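Local coordinates for protein serine acetyltransferase 1, putative (Entamoeba histolytica, PDB 7BW9) that probably transfers an acetyl group to the hydroxyl of serine in cysteine biosynthesis, and is seen here with cysteine bound, at residues 87-92 against 141-147; 136-140 against 167-173; 203-207 against 222-226; 248-254 against 264-268. All blocks are in the same frame, centred on the assembly; numbering follows the deposited sequence.

Interaction 1: residues 87-92 against 141-147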
loop_
_atom_site.group_PDB
_atom_site.type_symbol
_atom_site.label_atom_id
_atom_site.label_comp_id
_atom_site.label_asym_id
_atom_site.label_seq_id
_atom_site.Cartn_x
_atom_site.Cartn_y
_atom_site.Cartn_z
ATOM N N LYS A 87 -25.644 -12.307 16.525
ATOM C CA LYS A 87 -26.019 -13.026 15.309
ATOM C C LYS A 87 -24.818 -13.189 14.382
ATOM O O LYS A 87 -24.537 -14.294 13.893
ATOM C CB LYS A 87 -27.163 -12.284 14.613
ATOM C CG LYS A 87 -27.546 -12.795 13.237
ATOM C CD LYS A 87 -28.697 -11.962 12.668
ATOM C CE LYS A 87 -28.858 -12.148 11.156
ATOM N NZ LYS A 87 -29.113 -13.577 10.796
ATOM N N CYS A 88 -24.066 -12.104 14.163
ATOM C CA CYS A 88 -22.908 -12.173 13.275
ATOM C C CYS A 88 -21.858 -13.127 13.815
ATOM O O CYS A 88 -21.282 -13.922 13.063
ATOM C CB CYS A 88 -22.323 -10.775 13.078
ATOM S SG CYS A 88 -23.439 -9.723 12.098
ATOM N N ILE A 89 -21.612 -13.066 15.124
ATOM C CA ILE A 89 -20.614 -13.910 15.766
ATOM C C ILE A 89 -21.003 -15.377 15.659
ATOM O O ILE A 89 -20.158 -16.252 15.421
ATOM C CB ILE A 89 -20.467 -13.467 17.236
ATOM C CG1 ILE A 89 -19.666 -12.176 17.296
ATOM C CG2 ILE A 89 -19.905 -14.575 18.120
ATOM C CD1 ILE A 89 -18.586 -12.128 16.292
ATOM N N THR A 90 -22.282 -15.671 15.875
ATOM C CA THR A 90 -22.723 -17.057 15.840
ATOM C C THR A 90 -22.473 -17.649 14.464
ATOM O O THR A 90 -21.911 -18.744 14.336
ATOM C CB THR A 90 -24.203 -17.137 16.234
ATOM O OG1 THR A 90 -24.340 -16.691 17.590
ATOM C CG2 THR A 90 -24.738 -18.569 16.109
ATOM N N ALA A 91 -22.835 -16.909 13.421
ATOM C CA ALA A 91 -22.603 -17.385 12.062
ATOM C C ALA A 91 -21.117 -17.581 11.797
ATOM O O ALA A 91 -20.720 -18.584 11.193
ATOM C CB ALA A 91 -23.213 -16.419 11.050
ATOM N N LEU A 92 -20.275 -16.663 12.291
ATOM C CA LEU A 92 -18.834 -16.780 12.081
ATOM C C LEU A 92 -18.268 -18.027 12.754
ATOM O O LEU A 92 -17.499 -18.780 12.147
ATOM C CB LEU A 92 -18.124 -15.530 12.604
ATOM C CG LEU A 92 -16.588 -15.592 12.583
ATOM C CD1 LEU A 92 -16.035 -15.948 11.193
ATOM C CD2 LEU A 92 -15.995 -14.275 13.053
ATOM N N ILE A 141 -18.836 -13.231 6.031
ATOM C CA ILE A 141 -19.890 -13.819 6.855
ATOM C C ILE A 141 -20.525 -12.756 7.735
ATOM O O ILE A 141 -21.742 -12.749 7.945
ATOM C CB ILE A 141 -19.333 -14.988 7.682
ATOM C CG1 ILE A 141 -18.965 -16.129 6.735
ATOM C CG2 ILE A 141 -20.369 -15.463 8.730
ATOM C CD1 ILE A 141 -18.104 -17.115 7.334
ATOM N N LEU A 142 -19.718 -11.828 8.240
ATOM C CA LEU A 142 -20.273 -10.737 9.026
ATOM C C LEU A 142 -21.215 -9.901 8.173
ATOM O O LEU A 142 -22.349 -9.611 8.575
ATOM C CB LEU A 142 -19.141 -9.890 9.603
ATOM C CG LEU A 142 -18.137 -10.690 10.437
ATOM C CD1 LEU A 142 -16.989 -9.801 10.900
ATOM C CD2 LEU A 142 -18.851 -11.338 11.631
ATOM N N TYR A 143 -20.770 -9.554 6.962
ATOM C CA TYR A 143 -21.566 -8.705 6.080
ATOM C C TYR A 143 -22.883 -9.378 5.711
ATOM O O TYR A 143 -23.944 -8.745 5.753
ATOM C CB TYR A 143 -20.741 -8.355 4.838
ATOM C CG TYR A 143 -21.490 -7.680 3.704
ATOM C CD1 TYR A 143 -22.238 -8.430 2.798
ATOM C CD2 TYR A 143 -21.401 -6.298 3.504
ATOM C CE1 TYR A 143 -22.916 -7.831 1.748
ATOM C CE2 TYR A 143 -22.070 -5.682 2.442
ATOM C CZ TYR A 143 -22.820 -6.457 1.568
ATOM O OH TYR A 143 -23.487 -5.879 0.511
ATOM N N MET A 144 -22.832 -10.672 5.367
ATOM C CA MET A 144 -24.027 -11.408 4.953
ATOM C C MET A 144 -25.047 -11.554 6.079
ATOM O O MET A 144 -26.238 -11.732 5.807
ATOM C CB MET A 144 -23.644 -12.799 4.437
ATOM C CG MET A 144 -22.949 -12.813 3.081
ATOM S SD MET A 144 -23.863 -11.961 1.774
ATOM C CE MET A 144 -25.437 -12.833 1.881
ATOM N N ASN A 145 -24.620 -11.482 7.337
ATOM C CA ASN A 145 -25.559 -11.536 8.442
ATOM C C ASN A 145 -25.921 -10.158 8.974
ATOM O O ASN A 145 -26.526 -10.058 10.043
ATOM C CB ASN A 145 -25.014 -12.428 9.544
ATOM C CG ASN A 145 -25.024 -13.892 9.147
ATOM O OD1 ASN A 145 -25.953 -14.621 9.476
ATOM N ND2 ASN A 145 -23.992 -14.325 8.430
ATOM N N GLY A 146 -25.591 -9.100 8.241
ATOM C CA GLY A 146 -26.209 -7.799 8.430
ATOM C C GLY A 146 -25.290 -6.699 8.897
ATOM O O GLY A 146 -25.738 -5.546 8.973
ATOM N N ASP A 147 -24.029 -6.981 9.230
ATOM C CA ASP A 147 -23.114 -5.945 9.712
ATOM C C ASP A 147 -22.340 -5.393 8.523
ATOM O O ASP A 147 -21.323 -5.957 8.112
ATOM C CB ASP A 147 -22.160 -6.489 10.770
ATOM C CG ASP A 147 -20.864 -5.692 10.839
ATOM O OD1 ASP A 147 -20.924 -4.441 10.740
ATOM O OD2 ASP A 147 -19.779 -6.315 10.933
#
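Cys88 and Leu142 are the pair whose CA atoms come nearest between 87-92 and 141-147 (5.2 Å), and the buried part of the contact gathers round them and Ala91. The CB of Cys88 rests 3.8 Å from CD2 of Leu142. With chi1 at -69°, SG lies beside its own backbone N and meets the backbone O of Leu142 and, at 3.7 Å, CB of Asp147. A short side chain suits this place because the two backbones come so near. One turn on, Ala91 directs its CB toward 141-147, touching CG2 of Ile141 at 3.8 Å and ND2 of Asn145 at 3.4 Å. Leu92 adds a looser contact, its CD2 facing CD2 of Leu142.

ND2 of Asn145 turns back to the O of Ile141 (2.8 Å, 169° at the hydrogen), while its backbone N reaches the same oxygen from the opposite face of the carbonyl plane, so the amide is held against Ala91. Gly146, with positive phi, is the C' residue of a Schellman motif that ends the helix, with Asp147 N bonded to Leu142 O and Gly146 N to Tyr143 O; at these backbone angles a CB would press on the preceding carbonyl O.

The solvent side belongs to Lys87, whose aliphatic chain runs past this terminus, bringing CE to 3.3 Å from the O of Asn145 and NZ to 3.6 Å from its OD1.

Cys88 and Leu92 also lean on helix 58-79, Leu92 and Ile141 meet Ile99 of helix 96-113, and Asp147 caps Tyr150 N at the start of helix 148-162.

Interaction 2: residues 136-140 against 167-173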
loop_
_atom_site.group_PDB
_atom_site.type_symbol
_atom_site.label_atom_id
_atom_site.label_comp_id
_atom_site.label_asym_id
_atom_site.label_seq_id
_atom_site.Cartn_x
_atom_site.Cartn_y
_atom_site.Cartn_z
ATOM N N GLN A 136 -11.026 -11.602 4.347
ATOM C CA GLN A 136 -12.238 -11.413 3.544
ATOM C C GLN A 136 -13.275 -12.488 3.834
ATOM O O GLN A 136 -14.471 -12.191 3.933
ATOM C CB GLN A 136 -11.909 -11.403 2.048
ATOM C CG GLN A 136 -12.982 -10.657 1.182
ATOM C CD GLN A 136 -14.171 -11.529 0.815
ATOM O OE1 GLN A 136 -14.054 -12.751 0.784
ATOM N NE2 GLN A 136 -15.326 -10.909 0.569
ATOM N N ARG A 137 -12.841 -13.744 3.958
ATOM C CA ARG A 137 -13.791 -14.815 4.230
ATOM C C ARG A 137 -14.428 -14.663 5.611
ATOM O O ARG A 137 -15.598 -15.019 5.792
ATOM C CB ARG A 137 -13.088 -16.164 4.059
ATOM C CG ARG A 137 -12.566 -16.326 2.616
ATOM C CD ARG A 137 -12.381 -17.764 2.222
ATOM N NE ARG A 137 -11.752 -17.943 0.912
ATOM C CZ ARG A 137 -12.403 -17.882 -0.255
ATOM N NH1 ARG A 137 -13.703 -17.619 -0.284
ATOM N NH2 ARG A 137 -11.750 -18.094 -1.392
ATOM N N VAL A 138 -13.698 -14.100 6.581
ATOM C CA VAL A 138 -14.316 -13.755 7.856
ATOM C C VAL A 138 -15.299 -12.611 7.671
ATOM O O VAL A 138 -16.470 -12.708 8.058
ATOM C CB VAL A 138 -13.244 -13.395 8.900
ATOM C CG1 VAL A 138 -13.885 -12.677 10.066
ATOM C CG2 VAL A 138 -12.494 -14.643 9.339
ATOM N N ALA A 139 -14.831 -11.511 7.070
ATOM C CA ALA A 139 -15.652 -10.310 6.936
ATOM C C ALA A 139 -16.935 -10.597 6.180
ATOM O O ALA A 139 -17.982 -10.013 6.480
ATOM C CB ALA A 139 -14.870 -9.212 6.205
ATOM N N HIS A 140 -16.858 -11.461 5.165
ATOM C CA HIS A 140 -18.013 -11.708 4.301
ATOM C C HIS A 140 -19.157 -12.367 5.068
ATOM O O HIS A 140 -20.333 -12.096 4.799
ATOM C CB HIS A 140 -17.591 -12.563 3.109
ATOM C CG HIS A 140 -18.700 -12.866 2.149
ATOM N ND1 HIS A 140 -19.378 -11.886 1.459
ATOM C CD2 HIS A 140 -19.240 -14.048 1.757
ATOM C CE1 HIS A 140 -20.292 -12.451 0.686
ATOM N NE2 HIS A 140 -20.232 -13.760 0.855
ATOM N N HIS A 167 -14.098 -5.694 -1.151
ATOM C CA HIS A 167 -15.259 -5.349 -0.349
ATOM C C HIS A 167 -15.739 -6.565 0.451
ATOM O O HIS A 167 -15.642 -7.702 -0.012
ATOM C CB HIS A 167 -16.384 -4.825 -1.236
ATOM C CG HIS A 167 -17.433 -4.068 -0.487
ATOM N ND1 HIS A 167 -18.478 -4.692 0.161
ATOM C CD2 HIS A 167 -17.588 -2.740 -0.264
ATOM C CE1 HIS A 167 -19.228 -3.781 0.759
ATOM N NE2 HIS A 167 -18.715 -2.589 0.510
ATOM N N PRO A 168 -16.243 -6.352 1.672
ATOM C CA PRO A 168 -16.783 -7.489 2.436
ATOM C C PRO A 168 -17.954 -8.180 1.756
ATOM O O PRO A 168 -18.187 -9.376 1.986
ATOM C CB PRO A 168 -17.195 -6.856 3.779
ATOM C CG PRO A 168 -17.365 -5.384 3.472
ATOM C CD PRO A 168 -16.339 -5.082 2.414
ATOM N N GLY A 169 -18.701 -7.472 0.914
ATOM C CA GLY A 169 -19.805 -8.094 0.202
ATOM C C GLY A 169 -19.399 -8.989 -0.947
ATOM O O GLY A 169 -20.209 -9.808 -1.387
ATOM N N THR A 170 -18.164 -8.871 -1.437
ATOM C CA THR A 170 -17.727 -9.684 -2.569
ATOM C C THR A 170 -17.931 -11.175 -2.290
ATOM O O THR A 170 -17.620 -11.662 -1.204
ATOM C CB THR A 170 -16.254 -9.400 -2.865
ATOM O OG1 THR A 170 -16.070 -7.995 -3.066
ATOM C CG2 THR A 170 -15.799 -10.141 -4.095
ATOM N N SER A 171 -18.474 -11.889 -3.279
ATOM C CA SER A 171 -18.666 -13.335 -3.228
ATOM C C SER A 171 -17.548 -14.022 -4.010
ATOM O O SER A 171 -17.398 -13.788 -5.218
ATOM C CB SER A 171 -20.028 -13.706 -3.820
ATOM O OG SER A 171 -20.216 -15.103 -3.777
ATOM N N ILE A 172 -16.781 -14.876 -3.336
ATOM C CA ILE A 172 -15.571 -15.453 -3.914
ATOM C C ILE A 172 -15.565 -16.960 -3.701
ATOM O O ILE A 172 -15.656 -17.425 -2.562
ATOM C CB ILE A 172 -14.304 -14.822 -3.298
ATOM C CG1 ILE A 172 -14.309 -13.310 -3.557
ATOM C CG2 ILE A 172 -13.038 -15.520 -3.848
ATOM C CD1 ILE A 172 -13.146 -12.550 -2.912
ATOM N N GLY A 173 -15.402 -17.714 -4.784
ATOM C CA GLY A 173 -15.327 -19.157 -4.706
ATOM C C GLY A 173 -13.973 -19.646 -4.223
ATOM O O GLY A 173 -13.132 -18.889 -3.733
HETATM O O HOH W 1 -16.255 -14.130 -0.349
#
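Gln136, Arg137 and His140 hold the turn and short strand of 167-173 against helix 128-144 through hydrogen bonds from side chains to backbone carbonyls. The amide of Gln136 gives NE2 to two of them. The bond to the O of His167, 3.3 Å long, lies in the carbonyl plane, and the one to the O of Thr170, at 3.0 Å, is more bent. The bend at chi2 (-84°) folds the amide over the turn. Arg137 is extended from CG to NE and uses the edge of its guanidinium: NH1 meets the O of Ile172 at 3.0 Å, from above that carbonyl's plane, and NH2 meets the O of Gly173 at 2.8 Å. In His140, ND1 donates to the O of Pro168 (2.8 Å), each group lying in the plane of the other, while the O of Thr170 sits over one ring face.

A water joins the two sides, donating to OE1 of Gln136 and to the O of Thr170, so both ends of the amide are engaged.

The apolar contact is CB of Ala139 on CB of Pro168, at 4.1 Å; CD1 of Ile172 makes van der Waals contact with the Gln136 amide. Proline fits the second position of the type I turn from His167 to Thr170, which Gly169 N steadies by donating to ND1 of His167 (2.9 Å).

Arg137 NE also forms a salt bridge with Asp106, so one guanidinium bridges helix 96-113 and, through NH1 and NH2, the first coil of the left-handed beta-helix. The helix thus adds a second donor to His167 O and supplies donors to the O atoms of Pro168, Thr170, Ile172 and Gly173.

Interaction 3: residues 203-207 against 222-226. With CYS (cysteine), chain E.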
loop_
_atom_site.group_PDB
_atom_site.type_symbol
_atom_site.label_atom_id
_atom_site.label_comp_id
_atom_site.label_asym_id
_atom_site.label_seq_id
_atom_site.Cartn_x
_atom_site.Cartn_y
_atom_site.Cartn_z
ATOM N N THR A 203 -8.734 -4.112 -11.425
ATOM C CA THR A 203 -10.013 -3.659 -10.901
ATOM C C THR A 203 -11.141 -4.532 -11.432
ATOM O O THR A 203 -11.256 -4.751 -12.650
ATOM C CB THR A 203 -10.281 -2.196 -11.264
ATOM O OG1 THR A 203 -9.360 -1.349 -10.572
ATOM C CG2 THR A 203 -11.706 -1.800 -10.884
ATOM N N LEU A 204 -11.972 -5.020 -10.516
ATOM C CA LEU A 204 -13.285 -5.560 -10.848
ATOM C C LEU A 204 -14.266 -4.581 -10.219
ATOM O O LEU A 204 -14.738 -4.765 -9.095
ATOM C CB LEU A 204 -13.462 -7.017 -10.325
ATOM C CG LEU A 204 -12.453 -8.043 -10.865
ATOM C CD1 LEU A 204 -12.521 -9.357 -10.103
ATOM C CD2 LEU A 204 -12.713 -8.310 -12.336
ATOM N N GLY A 205 -14.517 -3.492 -10.933
ATOM C CA GLY A 205 -15.149 -2.338 -10.333
ATOM C C GLY A 205 -16.415 -1.919 -11.036
ATOM O O GLY A 205 -16.912 -2.626 -11.916
ATOM N N ALA A 206 -16.939 -0.762 -10.654
ATOM C CA ALA A 206 -18.162 -0.239 -11.296
ATOM C C ALA A 206 -17.766 0.634 -12.489
ATOM O O ALA A 206 -16.579 0.954 -12.625
ATOM C CB ALA A 206 -18.964 0.544 -10.302
ATOM N N MET A 207 -18.733 0.971 -13.333
ATOM C CA MET A 207 -18.444 1.883 -14.462
ATOM C C MET A 207 -18.017 3.215 -13.844
ATOM O O MET A 207 -18.688 3.684 -12.934
ATOM C CB MET A 207 -19.683 2.103 -15.329
ATOM C CG MET A 207 -19.660 1.342 -16.635
ATOM S SD MET A 207 -18.060 1.237 -17.483
ATOM C CE MET A 207 -17.501 2.937 -17.468
ATOM N N ARG A 222 -23.612 -4.005 -9.857
ATOM C CA ARG A 222 -22.903 -2.952 -10.573
ATOM C C ARG A 222 -21.432 -3.283 -10.792
ATOM O O ARG A 222 -20.706 -2.475 -11.370
ATOM C CB ARG A 222 -23.038 -1.620 -9.821
ATOM C CG ARG A 222 -22.494 -1.662 -8.376
ATOM C CD ARG A 222 -22.833 -0.379 -7.593
ATOM N NE ARG A 222 -22.031 -0.224 -6.380
ATOM C CZ ARG A 222 -22.307 -0.788 -5.199
ATOM N NH1 ARG A 222 -23.392 -1.550 -5.047
ATOM N NH2 ARG A 222 -21.501 -0.578 -4.155
ATOM N N HIS A 223 -20.982 -4.446 -10.355
ATOM C CA HIS A 223 -19.615 -4.925 -10.453
ATOM C C HIS A 223 -19.646 -6.234 -11.214
ATOM O O HIS A 223 -20.709 -6.845 -11.350
ATOM C CB HIS A 223 -19.002 -5.140 -9.056
ATOM C CG HIS A 223 -18.990 -3.909 -8.204
ATOM N ND1 HIS A 223 -19.806 -3.756 -7.105
ATOM C CD2 HIS A 223 -18.271 -2.762 -8.298
ATOM C CE1 HIS A 223 -19.597 -2.573 -6.557
ATOM N NE2 HIS A 223 -18.664 -1.950 -7.257
ATOM N N PRO A 224 -18.511 -6.706 -11.716
ATOM C CA PRO A 224 -18.521 -7.886 -12.583
ATOM C C PRO A 224 -18.731 -9.192 -11.835
ATOM O O PRO A 224 -18.401 -9.343 -10.650
ATOM C CB PRO A 224 -17.128 -7.870 -13.227
ATOM C CG PRO A 224 -16.659 -6.465 -13.088
ATOM C CD PRO A 224 -17.221 -6.003 -11.783
ATOM N N THR A 225 -19.267 -10.150 -12.587
ATOM C CA THR A 225 -19.294 -11.570 -12.243
ATOM C C THR A 225 -18.305 -12.303 -13.133
ATOM O O THR A 225 -18.367 -12.179 -14.366
ATOM C CB THR A 225 -20.686 -12.172 -12.476
ATOM O OG1 THR A 225 -21.612 -11.642 -11.531
ATOM C CG2 THR A 225 -20.657 -13.702 -12.352
ATOM N N ILE A 226 -17.393 -13.062 -12.534
ATOM C CA ILE A 226 -16.462 -13.827 -13.350
ATOM C C ILE A 226 -16.601 -15.306 -13.008
ATOM O O ILE A 226 -16.910 -15.681 -11.874
ATOM C CB ILE A 226 -15.007 -13.327 -13.202
ATOM C CG1 ILE A 226 -14.372 -13.797 -11.899
ATOM C CG2 ILE A 226 -14.959 -11.795 -13.261
ATOM C CD1 ILE A 226 -13.010 -13.175 -11.667
HETATM N N CYS E . -16.990 2.132 -4.659
HETATM C CA CYS E . -17.750 2.265 -5.929
HETATM C C CYS E . -18.979 1.342 -5.902
HETATM O O CYS E . -19.151 0.657 -4.900
HETATM C CB CYS E . -16.878 1.961 -7.142
HETATM S SG CYS E . -16.187 0.288 -7.175
HETATM O OXT CYS E . -19.726 1.341 -6.840
HETATM O O HOH W 2 -21.234 -0.039 -12.612
#
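His223 meets Gly205 and Ala206 with a ring edge: its CD2 lies 3.4 Å from both C of Gly205 and N of Ala206, while NE2, the next ring atom, comes within 3.3 Å of SG of the bound cysteine. Glycine suits position 205 because a CB there would collide with CG2 of Thr203. The backbones join without direct hydrogen bonds. Instead, CA of Ala206 makes a CH···O contact with the O of Arg222, and a water links that same oxygen to the N of Met207.

Farther from the pocket the contact turns apolar. Pro224 sets its CD against the C of Leu204 at 3.6 Å, and CD1 of Leu204 meets CD1 of Ile226 inside the left-handed beta-helix.

Arg222 reaches the ligand carboxylate with two nearly straight bonds, NE to OXT (2.8 Å, 170°) and NH2 to O (2.8 Å, 161°). Its chi1 of 59° lays CG over a face of the His223 ring, and the extended chain carries the guanidinium to the carboxylate.

Glu188 forms a salt bridge with Arg222 NH2, and Thr189 hydrogen-bonds ND1 of His223. Asp114 and Asp179 of the second subunit also bind the cysteine, so its recognition combines a charge-paired carboxylate with partners from two chains.

Interaction 4: residues 248-254 against 264-268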
loop_
_atom_site.group_PDB
_atom_site.type_symbol
_atom_site.label_atom_id
_atom_site.label_comp_id
_atom_site.label_asym_id
_atom_site.label_seq_id
_atom_site.Cartn_x
_atom_site.Cartn_y
_atom_site.Cartn_z
ATOM N N VAL A 248 -11.543 -17.833 -19.254
ATOM C CA VAL A 248 -11.160 -16.618 -19.965
ATOM C C VAL A 248 -9.838 -16.133 -19.385
ATOM O O VAL A 248 -9.644 -16.157 -18.160
ATOM C CB VAL A 248 -12.256 -15.544 -19.854
ATOM C CG1 VAL A 248 -11.726 -14.156 -20.271
ATOM C CG2 VAL A 248 -13.464 -15.943 -20.694
ATOM N N LYS A 249 -8.907 -15.769 -20.265
ATOM C CA LYS A 249 -7.642 -15.136 -19.894
ATOM C C LYS A 249 -7.654 -13.697 -20.401
ATOM O O LYS A 249 -7.827 -13.457 -21.604
ATOM C CB LYS A 249 -6.449 -15.889 -20.480
ATOM C CG LYS A 249 -6.583 -17.403 -20.477
ATOM C CD LYS A 249 -6.079 -17.999 -19.178
ATOM C CE LYS A 249 -6.122 -19.530 -19.185
ATOM N NZ LYS A 249 -5.021 -20.139 -19.998
ATOM N N ILE A 250 -7.485 -12.742 -19.498
ATOM C CA ILE A 250 -7.487 -11.329 -19.865
ATOM C C ILE A 250 -6.063 -10.791 -19.760
ATOM O O ILE A 250 -5.426 -10.877 -18.699
ATOM C CB ILE A 250 -8.476 -10.535 -19.005
ATOM C CG1 ILE A 250 -9.896 -11.036 -19.281
ATOM C CG2 ILE A 250 -8.343 -9.036 -19.275
ATOM C CD1 ILE A 250 -10.890 -10.723 -18.189
ATOM N N GLY A 251 -5.557 -10.263 -20.874
ATOM C CA GLY A 251 -4.205 -9.755 -20.908
ATOM C C GLY A 251 -4.045 -8.474 -20.108
ATOM O O GLY A 251 -5.003 -7.786 -19.771
ATOM N N ALA A 252 -2.789 -8.147 -19.827
ATOM C CA ALA A 252 -2.462 -6.979 -19.021
ATOM C C ALA A 252 -3.011 -5.695 -19.632
ATOM O O ALA A 252 -3.063 -5.548 -20.850
ATOM C CB ALA A 252 -0.946 -6.867 -18.863
ATOM N N ASN A 253 -3.433 -4.772 -18.769
ATOM C CA ASN A 253 -3.849 -3.413 -19.108
ATOM C C ASN A 253 -5.113 -3.349 -19.958
ATOM O O ASN A 253 -5.485 -2.262 -20.405
ATOM C CB ASN A 253 -2.717 -2.633 -19.803
ATOM C CG ASN A 253 -1.723 -2.096 -18.811
ATOM O OD1 ASN A 253 -1.894 -2.280 -17.597
ATOM N ND2 ASN A 253 -0.679 -1.428 -19.301
ATOM N N CYS A 254 -5.804 -4.470 -20.164
ATOM C CA CYS A 254 -7.073 -4.449 -20.886
ATOM C C CYS A 254 -8.111 -3.576 -20.192
ATOM O O CYS A 254 -8.158 -3.470 -18.962
ATOM C CB CYS A 254 -7.635 -5.861 -21.029
ATOM S SG CYS A 254 -6.912 -6.766 -22.398
ATOM N N GLN A 264 -12.429 -17.556 -24.058
ATOM C CA GLN A 264 -11.835 -16.446 -24.794
ATOM C C GLN A 264 -10.496 -16.024 -24.199
ATOM O O GLN A 264 -10.336 -15.968 -22.976
ATOM C CB GLN A 264 -12.764 -15.233 -24.791
ATOM C CG GLN A 264 -14.098 -15.450 -25.443
ATOM C CD GLN A 264 -13.946 -15.826 -26.883
ATOM O OE1 GLN A 264 -13.665 -14.984 -27.728
ATOM N NE2 GLN A 264 -14.106 -17.108 -27.173
ATOM N N ILE A 265 -9.548 -15.695 -25.074
ATOM C CA ILE A 265 -8.351 -14.939 -24.715
ATOM C C ILE A 265 -8.554 -13.506 -25.183
ATOM O O ILE A 265 -8.859 -13.277 -26.358
ATOM C CB ILE A 265 -7.092 -15.533 -25.366
ATOM C CG1 ILE A 265 -6.923 -17.010 -25.010
ATOM C CG2 ILE A 265 -5.870 -14.723 -24.965
ATOM C CD1 ILE A 265 -5.677 -17.625 -25.614
ATOM N N VAL A 266 -8.448 -12.557 -24.256
ATOM C CA VAL A 266 -8.690 -11.117 -24.551
ATOM C C VAL A 266 -7.391 -10.343 -24.346
ATOM O O VAL A 266 -6.734 -10.551 -23.328
ATOM C CB VAL A 266 -9.823 -10.564 -23.676
ATOM C CG1 VAL A 266 -10.190 -9.146 -24.044
ATOM C CG2 VAL A 266 -11.043 -11.459 -23.710
ATOM N N PHE A 267 -7.081 -9.446 -25.273
ATOM C CA PHE A 267 -5.812 -8.686 -25.212
ATOM C C PHE A 267 -5.957 -7.360 -25.958
ATOM O O PHE A 267 -6.809 -7.247 -26.847
ATOM C CB PHE A 267 -4.713 -9.524 -25.865
ATOM C CG PHE A 267 -5.086 -10.067 -27.218
ATOM C CD1 PHE A 267 -5.840 -11.223 -27.341
ATOM C CD2 PHE A 267 -4.722 -9.402 -28.373
ATOM C CE1 PHE A 267 -6.199 -11.712 -28.586
ATOM C CE2 PHE A 267 -5.091 -9.883 -29.618
ATOM C CZ PHE A 267 -5.824 -11.039 -29.726
ATOM N N ILE A 268 -5.090 -6.403 -25.626
ATOM C CA ILE A 268 -5.049 -5.084 -26.322
ATOM C C ILE A 268 -4.737 -5.351 -27.803
ATOM O O ILE A 268 -3.873 -6.182 -28.089
ATOM C CB ILE A 268 -4.067 -4.129 -25.616
ATOM C CG1 ILE A 268 -4.573 -3.776 -24.212
ATOM C CG2 ILE A 268 -3.817 -2.892 -26.461
ATOM C CD1 ILE A 268 -3.498 -3.468 -23.210
HETATM O O HOH W 3 -3.430 -7.020 -23.153
#
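The left-handed parallel beta-helix of the hexapeptide-repeat family brings 248-254 beside 264-268, successive rungs of one parallel sheet. Three backbone hydrogen bonds join them: Lys249 N to the O of Gln264 (3.1 Å), Val266 N to the O of Lys249 (2.9 Å, 175°), and Gly251 N to the O of Val266 (2.7 Å). Lys249 pairs with Ile265 and Ile250 with Val266.

Branched aliphatic side chains, suited to the buried face, pack between rungs: CG1 of Ile250 faces CB of Val266, and CG1 of Val248 faces CG2 of Val266, both at 4.4 Å. Lys249 and Ile265 project from the other face, and the end of the lysine turns away from its neighbour.

Past the strands, the type II turn from Gly251 to Cys254 packs against Ile268. SG of Cys254 lies 3.6 Å from CA of Phe267. CD1 of Ile268 lies 3.2 Å from the O of Ala252 and also meets CB of Asn253, whose positive phi suits the third position of this turn. A water accepts from Ile268 N and donates to the O of Ala252.

On the other side of 248-254 lies strand 231-232, to which Ile250 is hydrogen-bonded. Residues 264-267 pair antiparallel with a strand of the second subunit, continuing the sheet across the interface, while Lys249 and Ile265 meet Phe209 of the third subunit.

The contacts run from the helical region to the far end of the left-handed beta-helix, with the centres of interactions 1 and 4 about 36 Å apart. Interactions 1 and 2 share helix 128-144, and their segments alternate along the chain. They touch where Tyr143 packs on Gly169 and His167, their centres about 11 Å apart. Interaction 2 joins helix 128-144 to the first coil, and interactions 3 and 4 follow in series along the beta-helix. Strands 171-172 and 225-226, of interactions 2 and 3, belong to one parallel sheet. Interaction 3 carries one side of the cysteine site. Interactions 2, 3 and 4 all touch the second subunit, so the beta-helix part of the chain faces the trimer interface.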